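Local coordinates for protein putative L-alanine-DL-glutamate epimerase (Burkholderia xenovorans, PDB 3GO2) that binds magnesium and probably acts as a racemase or epimerase of the mandelate racemase/muconate lactonizing enzyme family, within the enolase superfamily, at residues A[125-128]-A[129-133]; A[177-181]-A[182-186]; A[208-211]-A[212-216]. All coordinates share one frame; numbering follows the deposited sequence.

Contact 1. Residues A[125-128]-A[129-133]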
ATOM      1  N   HIS A 125     -30.267 -19.906 -16.212  1.00 15.65           N
ATOM      2  CA  HIS A 125     -31.276 -19.250 -17.067  1.00 16.27           C
ATOM      3  C   HIS A 125     -32.687 -19.753 -16.768  1.00 16.26           C
ATOM      4  O   HIS A 125     -33.467 -20.139 -17.679  1.00 16.07           O
ATOM      5  CB  HIS A 125     -30.914 -19.428 -18.524  1.00 15.95           C
ATOM      6  CG  HIS A 125     -29.538 -18.917 -18.826  1.00 16.46           C
ATOM      7  ND1 HIS A 125     -28.439 -19.745 -18.877  1.00 16.92           N
ATOM      8  CD2 HIS A 125     -29.072 -17.653 -18.975  1.00 19.32           C
ATOM      9  CE1 HIS A 125     -27.356 -19.013 -19.085  1.00 18.30           C
ATOM     10  NE2 HIS A 125     -27.711 -17.745 -19.154  1.00 18.40           N
ATOM     11  N   CYS A 126     -32.993 -19.698 -15.479  1.00 16.84           N
ATOM     12  CA  CYS A 126     -34.204 -20.273 -14.897  1.00 16.79           C
ATOM     13  C   CYS A 126     -34.903 -19.216 -14.069  1.00 16.96           C
ATOM     14  O   CYS A 126     -34.532 -19.000 -12.911  1.00 18.68           O
ATOM     15  CB  CYS A 126     -33.816 -21.439 -14.001  1.00 16.73           C
ATOM     16  SG  CYS A 126     -35.265 -22.247 -13.207  1.00 19.15           S
ATOM     17  N   PRO A 127     -35.945 -18.580 -14.615  1.00 17.71           N
ATOM     18  CA  PRO A 127     -36.729 -18.870 -15.835  1.00 17.43           C
ATOM     19  C   PRO A 127     -36.346 -18.068 -17.088  1.00 17.50           C
ATOM     20  O   PRO A 127     -37.137 -17.923 -18.039  1.00 16.38           O
ATOM     21  CB  PRO A 127     -38.162 -18.520 -15.391  1.00 17.82           C
ATOM     22  CG  PRO A 127     -37.966 -17.460 -14.313  1.00 18.57           C
ATOM     23  CD  PRO A 127     -36.555 -17.479 -13.837  1.00 17.36           C
ATOM     24  N   THR A 128     -35.117 -17.556 -17.111  1.00 17.44           N
ATOM     25  CA  THR A 128     -34.676 -16.674 -18.171  1.00 16.91           C
ATOM     26  C   THR A 128     -34.934 -17.167 -19.601  1.00 17.62           C
ATOM     27  O   THR A 128     -35.434 -16.405 -20.431  1.00 18.82           O
ATOM     28  CB  THR A 128     -33.188 -16.386 -17.967  1.00 16.30           C
ATOM     29  OG1 THR A 128     -32.985 -15.959 -16.625  1.00 17.23           O
ATOM     30  CG2 THR A 128     -32.652 -15.384 -18.955  1.00 16.19           C
ATOM     31  N   TRP A 129     -34.587 -18.425 -19.877  1.00 17.85           N
ATOM     32  CA  TRP A 129     -34.815 -19.034 -21.178  1.00 18.72           C
ATOM     33  C   TRP A 129     -36.301 -19.138 -21.534  1.00 17.96           C
ATOM     34  O   TRP A 129     -36.665 -18.871 -22.659  1.00 18.90           O
ATOM     35  CB  TRP A 129     -34.159 -20.414 -21.239  1.00 19.46           C
ATOM     36  CG  TRP A 129     -32.692 -20.460 -21.614  1.00 19.81           C
ATOM     37  CD1 TRP A 129     -31.955 -21.596 -21.807  1.00 23.06           C
ATOM     38  CD2 TRP A 129     -31.787 -19.362 -21.837  1.00 20.44           C
ATOM     39  NE1 TRP A 129     -30.660 -21.278 -22.127  1.00 20.77           N
ATOM     40  CE2 TRP A 129     -30.530 -19.918 -22.149  1.00 21.34           C
ATOM     41  CE3 TRP A 129     -31.909 -17.973 -21.773  1.00 21.61           C
ATOM     42  CZ2 TRP A 129     -29.398 -19.136 -22.400  1.00 21.23           C
ATOM     43  CZ3 TRP A 129     -30.797 -17.197 -22.045  1.00 21.74           C
ATOM     44  CH2 TRP A 129     -29.554 -17.782 -22.351  1.00 22.41           C
ATOM     45  N   ARG A 130     -37.147 -19.508 -20.579  1.00 19.06           N
ATOM     46  CA  ARG A 130     -38.590 -19.574 -20.847  1.00 19.07           C
ATOM     47  C   ARG A 130     -39.222 -18.210 -21.035  1.00 19.46           C
ATOM     48  O   ARG A 130     -40.258 -18.082 -21.674  1.00 19.89           O
ATOM     49  CB  ARG A 130     -39.318 -20.351 -19.743  1.00 18.44           C
ATOM     50  CG  ARG A 130     -38.944 -21.818 -19.725  1.00 19.76           C
ATOM     51  CD  ARG A 130     -39.503 -22.569 -18.539  1.00 18.73           C
ATOM     52  NE  ARG A 130     -38.949 -23.911 -18.464  1.00 18.28           N
ATOM     53  CZ  ARG A 130     -39.455 -24.904 -17.739  1.00 21.00           C
ATOM     54  NH1 ARG A 130     -40.548 -24.713 -17.002  1.00 21.38           N
ATOM     55  NH2 ARG A 130     -38.871 -26.082 -17.756  1.00 21.30           N
ATOM     56  N   ILE A 131     -38.623 -17.173 -20.469  1.00 19.11           N
ATOM     57  CA  ILE A 131     -39.130 -15.825 -20.661  1.00 19.66           C
ATOM     58  C   ILE A 131     -38.625 -15.222 -21.968  1.00 20.08           C
ATOM     59  O   ILE A 131     -39.396 -14.615 -22.736  1.00 20.62           O
ATOM     60  CB  ILE A 131     -38.705 -14.890 -19.505  1.00 19.12           C
ATOM     61  CG1 ILE A 131     -39.310 -15.341 -18.168  1.00 18.85           C
ATOM     62  CG2 ILE A 131     -39.050 -13.424 -19.829  1.00 17.98           C
ATOM     63  CD1 ILE A 131     -38.697 -14.628 -16.980  1.00 16.73           C
ATOM     64  N   ASN A 132     -37.320 -15.371 -22.221  1.00 20.13           N
ATOM     65  CA  ASN A 132     -36.663 -14.703 -23.344  1.00 21.30           C
ATOM     66  C   ASN A 132     -36.768 -15.446 -24.673  1.00 22.48           C
ATOM     67  O   ASN A 132     -36.821 -14.798 -25.735  1.00 22.64           O
ATOM     68  CB  ASN A 132     -35.177 -14.461 -23.036  1.00 21.42           C
ATOM     69  CG  ASN A 132     -34.947 -13.429 -21.954  1.00 21.97           C
ATOM     70  OD1 ASN A 132     -35.860 -12.734 -21.512  1.00 22.01           O
ATOM     71  ND2 ASN A 132     -33.695 -13.294 -21.550  1.00 25.20           N
ATOM     72  N   HIS A 133     -36.802 -16.782 -24.623  1.00 22.71           N
ATOM     73  CA  HIS A 133     -36.816 -17.600 -25.839  1.00 23.51           C
ATOM     74  C   HIS A 133     -37.917 -18.667 -25.818  1.00 24.46           C
ATOM     75  O   HIS A 133     -37.652 -19.852 -26.020  1.00 24.65           O
ATOM     76  CB  HIS A 133     -35.416 -18.206 -26.042  1.00 23.51           C
ATOM     77  CG  HIS A 133     -34.322 -17.193 -25.998  1.00 23.08           C
ATOM     78  ND1 HIS A 133     -34.167 -16.228 -26.971  1.00 22.25           N
ATOM     79  CD2 HIS A 133     -33.330 -16.983 -25.101  1.00 22.41           C
ATOM     80  CE1 HIS A 133     -33.140 -15.458 -26.665  1.00 24.32           C
ATOM     81  NE2 HIS A 133     -32.611 -15.894 -25.537  1.00 23.49           N
TER
HETATM   82  O   HOH W   1     -35.880 -21.059 -18.078  1.00 21.09           O

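Contact 2. Residues A[177-181]-A[182-186]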
ATOM      1  N   TRP A 177     -34.076  -7.068 -18.471  1.00 17.89           N
ATOM      2  CA  TRP A 177     -33.393  -5.804 -18.274  1.00 16.81           C
ATOM      3  C   TRP A 177     -31.913  -6.110 -18.434  1.00 16.50           C
ATOM      4  O   TRP A 177     -31.289  -6.673 -17.520  1.00 15.97           O
ATOM      5  CB  TRP A 177     -33.694  -5.231 -16.885  1.00 17.37           C
ATOM      6  CG  TRP A 177     -33.030  -3.876 -16.613  1.00 17.28           C
ATOM      7  CD1 TRP A 177     -31.946  -3.621 -15.780  1.00 17.93           C
ATOM      8  CD2 TRP A 177     -33.396  -2.625 -17.179  1.00 20.46           C
ATOM      9  NE1 TRP A 177     -31.649  -2.293 -15.815  1.00 22.67           N
ATOM     10  CE2 TRP A 177     -32.509  -1.655 -16.660  1.00 20.77           C
ATOM     11  CE3 TRP A 177     -34.358  -2.231 -18.103  1.00 23.86           C
ATOM     12  CZ2 TRP A 177     -32.573  -0.312 -17.019  1.00 23.68           C
ATOM     13  CZ3 TRP A 177     -34.433  -0.886 -18.457  1.00 26.23           C
ATOM     14  CH2 TRP A 177     -33.537   0.056 -17.913  1.00 26.14           C
ATOM     15  N   ARG A 178     -31.356  -5.736 -19.592  1.00 15.60           N
ATOM     16  CA  ARG A 178     -29.975  -6.071 -19.975  1.00 16.30           C
ATOM     17  C   ARG A 178     -29.272  -4.857 -20.594  1.00 15.20           C
ATOM     18  O   ARG A 178     -28.629  -4.959 -21.653  1.00 16.18           O
ATOM     19  CB  ARG A 178     -29.940  -7.227 -20.977  1.00 18.02           C
ATOM     20  CG  ARG A 178     -30.609  -8.498 -20.500  1.00 21.32           C
ATOM     21  CD  ARG A 178     -30.969  -9.375 -21.655  1.00 26.98           C
ATOM     22  NE  ARG A 178     -29.776  -9.682 -22.413  1.00 31.12           N
ATOM     23  CZ  ARG A 178     -29.732  -9.901 -23.720  1.00 35.05           C
ATOM     24  NH1 ARG A 178     -28.551 -10.149 -24.294  1.00 37.90           N
ATOM     25  NH2 ARG A 178     -30.837  -9.876 -24.461  1.00 36.64           N
ATOM     26  N   PRO A 179     -29.362  -3.696 -19.917  1.00 13.84           N
ATOM     27  CA  PRO A 179     -28.738  -2.498 -20.495  1.00 13.11           C
ATOM     28  C   PRO A 179     -27.222  -2.641 -20.736  1.00 13.68           C
ATOM     29  O   PRO A 179     -26.664  -1.992 -21.624  1.00 12.78           O
ATOM     30  CB  PRO A 179     -29.024  -1.415 -19.447  1.00 13.33           C
ATOM     31  CG  PRO A 179     -29.108  -2.140 -18.180  1.00 14.05           C
ATOM     32  CD  PRO A 179     -29.814  -3.458 -18.546  1.00 14.03           C
ATOM     33  N   GLY A 180     -26.537  -3.450 -19.948  1.00 13.94           N
ATOM     34  CA  GLY A 180     -25.110  -3.654 -20.188  1.00 13.91           C
ATOM     35  C   GLY A 180     -24.804  -4.248 -21.550  1.00 13.75           C
ATOM     36  O   GLY A 180     -23.690  -4.087 -22.064  1.00 14.06           O
ATOM     37  N   PHE A 181     -25.797  -4.939 -22.123  1.00 14.30           N
ATOM     38  CA  PHE A 181     -25.707  -5.475 -23.484  1.00 14.53           C
ATOM     39  C   PHE A 181     -26.641  -4.750 -24.464  1.00 15.51           C
ATOM     40  O   PHE A 181     -26.961  -5.295 -25.551  1.00 15.17           O
ATOM     41  CB  PHE A 181     -25.997  -6.983 -23.491  1.00 14.71           C
ATOM     42  CG  PHE A 181     -25.108  -7.813 -22.602  1.00 14.25           C
ATOM     43  CD1 PHE A 181     -23.759  -7.526 -22.419  1.00 13.72           C
ATOM     44  CD2 PHE A 181     -25.601  -8.973 -22.015  1.00 15.76           C
ATOM     45  CE1 PHE A 181     -22.955  -8.322 -21.624  1.00 15.45           C
ATOM     46  CE2 PHE A 181     -24.789  -9.769 -21.228  1.00 15.36           C
ATOM     47  CZ  PHE A 181     -23.473  -9.451 -21.042  1.00 14.00           C
ATOM     48  N   ALA A 182     -27.013  -3.511 -24.090  1.00 15.19           N
ATOM     49  CA  ALA A 182     -27.792  -2.567 -24.906  1.00 16.43           C
ATOM     50  C   ALA A 182     -29.205  -3.047 -25.208  1.00 17.44           C
ATOM     51  O   ALA A 182     -29.775  -2.701 -26.252  1.00 17.96           O
ATOM     52  CB  ALA A 182     -27.040  -2.202 -26.189  1.00 17.08           C
ATOM     53  N   VAL A 183     -29.772  -3.828 -24.290  1.00 17.74           N
ATOM     54  CA  VAL A 183     -31.190  -4.156 -24.334  1.00 19.53           C
ATOM     55  C   VAL A 183     -31.804  -3.836 -22.970  1.00 19.61           C
ATOM     56  O   VAL A 183     -31.801  -4.672 -22.074  1.00 18.13           O
ATOM     57  CB  VAL A 183     -31.439  -5.617 -24.732  1.00 20.04           C
ATOM     58  CG1 VAL A 183     -32.940  -5.861 -24.823  1.00 22.19           C
ATOM     59  CG2 VAL A 183     -30.769  -5.928 -26.067  1.00 21.90           C
ATOM     60  N   PRO A 184     -32.303  -2.610 -22.798  1.00 18.92           N
ATOM     61  CA  PRO A 184     -32.380  -1.499 -23.781  1.00 19.16           C
ATOM     62  C   PRO A 184     -31.080  -0.692 -23.853  1.00 18.72           C
ATOM     63  O   PRO A 184     -30.208  -0.868 -23.011  1.00 17.69           O
ATOM     64  CB  PRO A 184     -33.462  -0.631 -23.180  1.00 19.56           C
ATOM     65  CG  PRO A 184     -33.224  -0.735 -21.741  1.00 20.21           C
ATOM     66  CD  PRO A 184     -32.792  -2.163 -21.485  1.00 19.22           C
ATOM     67  N   PHE A 185     -30.974   0.202 -24.835  1.00 18.98           N
ATOM     68  CA  PHE A 185     -29.804   1.059 -24.923  1.00 18.20           C
ATOM     69  C   PHE A 185     -29.997   2.187 -23.936  1.00 18.38           C
ATOM     70  O   PHE A 185     -30.806   3.116 -24.153  1.00 19.99           O
ATOM     71  CB  PHE A 185     -29.601   1.613 -26.326  1.00 18.49           C
ATOM     72  CG  PHE A 185     -28.392   2.510 -26.442  1.00 17.34           C
ATOM     73  CD1 PHE A 185     -27.115   1.968 -26.418  1.00 17.72           C
ATOM     74  CD2 PHE A 185     -28.528   3.878 -26.538  1.00 18.65           C
ATOM     75  CE1 PHE A 185     -26.010   2.769 -26.502  1.00 16.61           C
ATOM     76  CE2 PHE A 185     -27.396   4.697 -26.629  1.00 18.28           C
ATOM     77  CZ  PHE A 185     -26.144   4.122 -26.625  1.00 17.87           C
ATOM     78  N   GLN A 186     -29.279   2.096 -22.825  1.00 18.69           N
ATOM     79  CA  GLN A 186     -29.300   3.091 -21.765  1.00 18.44           C
ATOM     80  C   GLN A 186     -27.927   2.985 -21.089  1.00 16.71           C
ATOM     81  O   GLN A 186     -27.756   2.377 -20.028  1.00 16.16           O
ATOM     82  CB  GLN A 186     -30.439   2.806 -20.786  1.00 19.87           C
ATOM     83  CG  GLN A 186     -30.656   3.896 -19.789  1.00 25.36           C
ATOM     84  CD  GLN A 186     -31.769   3.545 -18.830  1.00 31.59           C
ATOM     85  OE1 GLN A 186     -31.519   3.216 -17.669  1.00 35.97           O
ATOM     86  NE2 GLN A 186     -33.010   3.559 -19.328  1.00 34.44           N
TER
HETATM   87  O   HOH W   2     -26.923   0.380 -22.981  1.00 15.54           O

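Contact 3. Residues A[208-211]-A[212-216]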
ATOM      1  N   ASP A 208     -40.924 -18.275  -3.428  1.00 21.47           N
ATOM      2  CA  ASP A 208     -42.240 -18.852  -3.086  1.00 22.61           C
ATOM      3  C   ASP A 208     -42.375 -20.237  -3.757  1.00 23.31           C
ATOM      4  O   ASP A 208     -42.857 -21.180  -3.135  1.00 23.96           O
ATOM      5  CB  ASP A 208     -43.354 -17.882  -3.536  1.00 23.11           C
ATOM      6  CG  ASP A 208     -44.754 -18.291  -3.080  1.00 26.91           C
ATOM      7  OD1 ASP A 208     -44.882 -19.146  -2.177  1.00 29.75           O
ATOM      8  OD2 ASP A 208     -45.736 -17.724  -3.630  1.00 31.72           O
ATOM      9  N   GLY A 209     -41.928 -20.351  -5.006  1.00 22.82           N
ATOM     10  CA  GLY A 209     -41.948 -21.626  -5.733  1.00 23.12           C
ATOM     11  C   GLY A 209     -40.844 -22.605  -5.364  1.00 22.63           C
ATOM     12  O   GLY A 209     -41.058 -23.831  -5.314  1.00 22.25           O
ATOM     13  N   ALA A 210     -39.653 -22.071  -5.089  1.00 22.88           N
ATOM     14  CA  ALA A 210     -38.470 -22.890  -4.831  1.00 23.39           C
ATOM     15  C   ALA A 210     -38.546 -23.625  -3.494  1.00 23.99           C
ATOM     16  O   ALA A 210     -37.959 -24.702  -3.330  1.00 23.52           O
ATOM     17  CB  ALA A 210     -37.181 -22.008  -4.854  1.00 22.79           C
ATOM     18  N   GLY A 211     -39.281 -23.049  -2.546  1.00 25.64           N
ATOM     19  CA  GLY A 211     -39.227 -23.509  -1.184  1.00 26.96           C
ATOM     20  C   GLY A 211     -37.942 -22.985  -0.566  1.00 28.27           C
ATOM     21  O   GLY A 211     -37.123 -22.374  -1.253  1.00 27.91           O
ATOM     22  N   PRO A 212     -37.761 -23.213   0.731  1.00 30.31           N
ATOM     23  CA  PRO A 212     -36.567 -22.722   1.415  1.00 31.04           C
ATOM     24  C   PRO A 212     -35.271 -23.497   1.132  1.00 31.51           C
ATOM     25  O   PRO A 212     -34.171 -22.955   1.379  1.00 33.26           O
ATOM     26  CB  PRO A 212     -36.938 -22.848   2.901  1.00 31.55           C
ATOM     27  CG  PRO A 212     -38.029 -23.836   2.947  1.00 31.18           C
ATOM     28  CD  PRO A 212     -38.800 -23.642   1.688  1.00 30.91           C
ATOM     29  N   ASP A 213     -35.383 -24.731   0.637  1.00 30.56           N
ATOM     30  CA  ASP A 213     -34.214 -25.592   0.421  1.00 30.18           C
ATOM     31  C   ASP A 213     -33.602 -25.641  -0.994  1.00 28.23           C
ATOM     32  O   ASP A 213     -32.624 -26.349  -1.225  1.00 30.68           O
ATOM     33  CB  ASP A 213     -34.546 -27.002   0.839  1.00 30.73           C
ATOM     34  CG  ASP A 213     -34.909 -27.095   2.300  1.00 32.85           C
ATOM     35  OD1 ASP A 213     -34.268 -26.421   3.124  1.00 36.05           O
ATOM     36  OD2 ASP A 213     -35.853 -27.822   2.619  1.00 37.59           O
ATOM     37  N   VAL A 214     -34.198 -24.960  -1.947  1.00 24.53           N
ATOM     38  CA  VAL A 214     -33.588 -24.815  -3.253  1.00 21.67           C
ATOM     39  C   VAL A 214     -32.893 -23.463  -3.214  1.00 20.44           C
ATOM     40  O   VAL A 214     -33.487 -22.465  -2.819  1.00 21.06           O
ATOM     41  CB  VAL A 214     -34.637 -24.866  -4.373  1.00 21.25           C
ATOM     42  CG1 VAL A 214     -34.043 -24.382  -5.701  1.00 20.62           C
ATOM     43  CG2 VAL A 214     -35.155 -26.285  -4.508  1.00 20.95           C
ATOM     44  N   GLU A 215     -31.618 -23.441  -3.584  1.00 18.32           N
ATOM     45  CA  GLU A 215     -30.832 -22.192  -3.528  1.00 17.76           C
ATOM     46  C   GLU A 215     -31.102 -21.338  -4.757  1.00 16.21           C
ATOM     47  O   GLU A 215     -31.340 -21.864  -5.834  1.00 15.40           O
ATOM     48  CB  GLU A 215     -29.355 -22.536  -3.464  1.00 18.38           C
ATOM     49  CG  GLU A 215     -28.951 -23.209  -2.185  1.00 20.85           C
ATOM     50  CD  GLU A 215     -28.484 -22.244  -1.142  1.00 25.01           C
ATOM     51  OE1 GLU A 215     -28.515 -21.023  -1.389  1.00 23.92           O
ATOM     52  OE2 GLU A 215     -28.064 -22.715  -0.078  1.00 26.64           O
ATOM     53  N   ILE A 216     -31.073 -20.014  -4.595  1.00 15.42           N
ATOM     54  CA  ILE A 216     -31.315 -19.091  -5.698  1.00 14.83           C
ATOM     55  C   ILE A 216     -30.046 -18.259  -5.922  1.00 14.68           C
ATOM     56  O   ILE A 216     -29.513 -17.668  -4.983  1.00 14.57           O
ATOM     57  CB  ILE A 216     -32.519 -18.170  -5.394  1.00 14.86           C
ATOM     58  CG1 ILE A 216     -33.814 -19.010  -5.378  1.00 15.78           C
ATOM     59  CG2 ILE A 216     -32.649 -17.063  -6.426  1.00 17.06           C
ATOM     60  CD1 ILE A 216     -35.038 -18.243  -4.932  1.00 17.56           C
TER
HETATM   61  O   HOH W   3     -37.289 -26.197  -1.235  1.00 30.40           O

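Contact 1. Residues A[125-128]-A[129-133]
His-125 stacks on Trp-129 where the loop after strand 118-123 turns into helix 128-132, a helix start whose N-cap position is taken by Pro-127. The imidazole lies over one face of the indole in an offset stack, centroid to six-membered-ring centroid 3.8 Å with planes 9° apart, and His-125 CB sits over the five-membered ring as a CH-pi contact. A chi1 of -56°, with CG beside the backbone N, brings the imidazole over the indole face, the two side chains pointing the same way. At the backbone, Trp-129 N donates a nearly straight bond to His-125 O (3.0 Å), reaching it from above the carbonyl plane; a water bridges the same oxygen to Arg-130 N. His-125 ND1 is held by Asp-345, and the residue binds fumarate and 2-oxoglutarate in this protein. Pro-127 is entered through a cis peptide bond; Pro-127 O accepts from Ile-131 N (2.9 Å), which approaches nearly along the C=O axis, while Pro-127 CG lies 4.0 Å from Ile-131 CD1. Thr-128 turns OG1 out to Asn-165, another fumarate-binding residue. Asn-132 N bonds Thr-128 O, and the other threonine branch runs alongside the Asn-132 amide, Thr-128 CG2 to Asn-132 ND2 3.5 Å.

Contact 2. Residues A[177-181]-A[182-186]
Ala-182 closes a tight turn with its backbone N, which donates to Pro-179 O at 2.9 Å from well above the carbonyl plane. Its own backbone is left-handed, with positive phi. The methyl group packs against Cys-74 of a second subunit.

Val-183 pairs with Arg-178 in both directions: Val-183 N reaches Arg-178 O at 3.1 Å, and Arg-178 N returns a bond of 2.7 Å to Val-183 O. Phe-181 N also donates to Arg-178 O, from the opposite face of its carbonyl plane, so two N-H groups grip that one oxygen. Val-183 CB lies over one face of the guanidinium, but loosely, Arg-178 NH2 to Val-183 CG2 being 4.3 Å. Arg-178 bends at chi3 (58°) in bringing its tip there; it is a residue that binds fumarate and 2-oxoglutarate in this protein.

Ala-182 and Val-183 together face Arg-178, which makes this a G1 beta bulge, set in the loop between strand 175-176 and helix 193-210 of the enolase-type barrel domain.

Pro-184 follows a cis peptide bond. Its ring crosses the Trp-177 side chain at about a right angle, and CG comes within 3.5 Å of Trp-177 CZ3. Its carbonyl meets an alpha hydrogen, Pro-179 CA to Pro-184 O being 3.3 Å. Gln-186 N then gives its hydrogen to a water that in turn donates to Pro-179 O. The Gln-186 chain, CG anti to the backbone N and extended beyond, carries its amide to the far end of the indole. There OE1 lies in the ring plane at the edge, 3.7 Å from Trp-177 CZ2, with ring and amide planes 65° apart. Pro-179 CD occupies one face of the same indole.

Contact 3. Residues A[208-211]-A[212-216]
Ala-210 and Val-214 point their CB atoms at one another across the turn that takes the chain from helix 193-210 into strand 215-219, with Ala-210 CB 3.9 Å from Val-214 CB. Both valine branches are used. CG1, anti to the backbone N (chi1 166°), lies 4.0 Å from the Ala-210 methyl, whereas CG2, beside the backbone N, sits 3.4 Å from Ala-210 O. The valine thus straddles the last residue of the helix, one methyl against its side chain and the other against its carbonyl.

Ile-216, two residues on and also directed at the helix, reaches the same methyl with the end of its chain: Ile-216 CD1 to Ala-210 CB is 4.3 Å. Its remaining neighbours include Leu-203 and Leu-206, so it packs against helix 193-210. Ala-210 in turn meets Ala-151, and Val-214 meets Arg-155, both on helix 144-156.

The reversal itself is made by Gly-211, the first residue to leave the helix. Its positive phi (77°) favours glycine, and Pro-212 and Asp-213, both exposed, then carry the chain round. This is an alpha-to-beta loop of the barrel, joining one beta/alpha unit to the next strand, at the end of strand 215-219 remote from Asp-219, which binds magnesium.

No direct hydrogen bond joins the two segments. A water spans them, donating to Ala-210 O (2.7 Å) and accepting from Asp-213 N (3.0 Å), while Arg-207 NH1 bonds both Gly-211 O and Val-214 O. The turn is therefore held by apolar side chains on its buried side, with a water joining its two limbs and an arginine gripping two further carbonyls.

Along the chain the three contacts come in series. Contact 1 starts helix 128-132, contact 2 lies in the loop after strand 175-176, and contact 3 joins helix 193-210, which follows that loop, to strand 215-219. The centres of contacts 1 and 2 are about 17 Å apart, as are those of 1 and 3, while 2 and 3 stand about 28 Å apart. Strand 161-168 links all three: side chains of contacts 1 and 2 pack on it, and strand 215-219 runs parallel beside it. Contacts 1 and 2 each supply a ligand-binding residue, His-125 and Arg-178, whereas contact 3 lies at the start of strand 215-219, which runs from it to the magnesium ligand Asp-219.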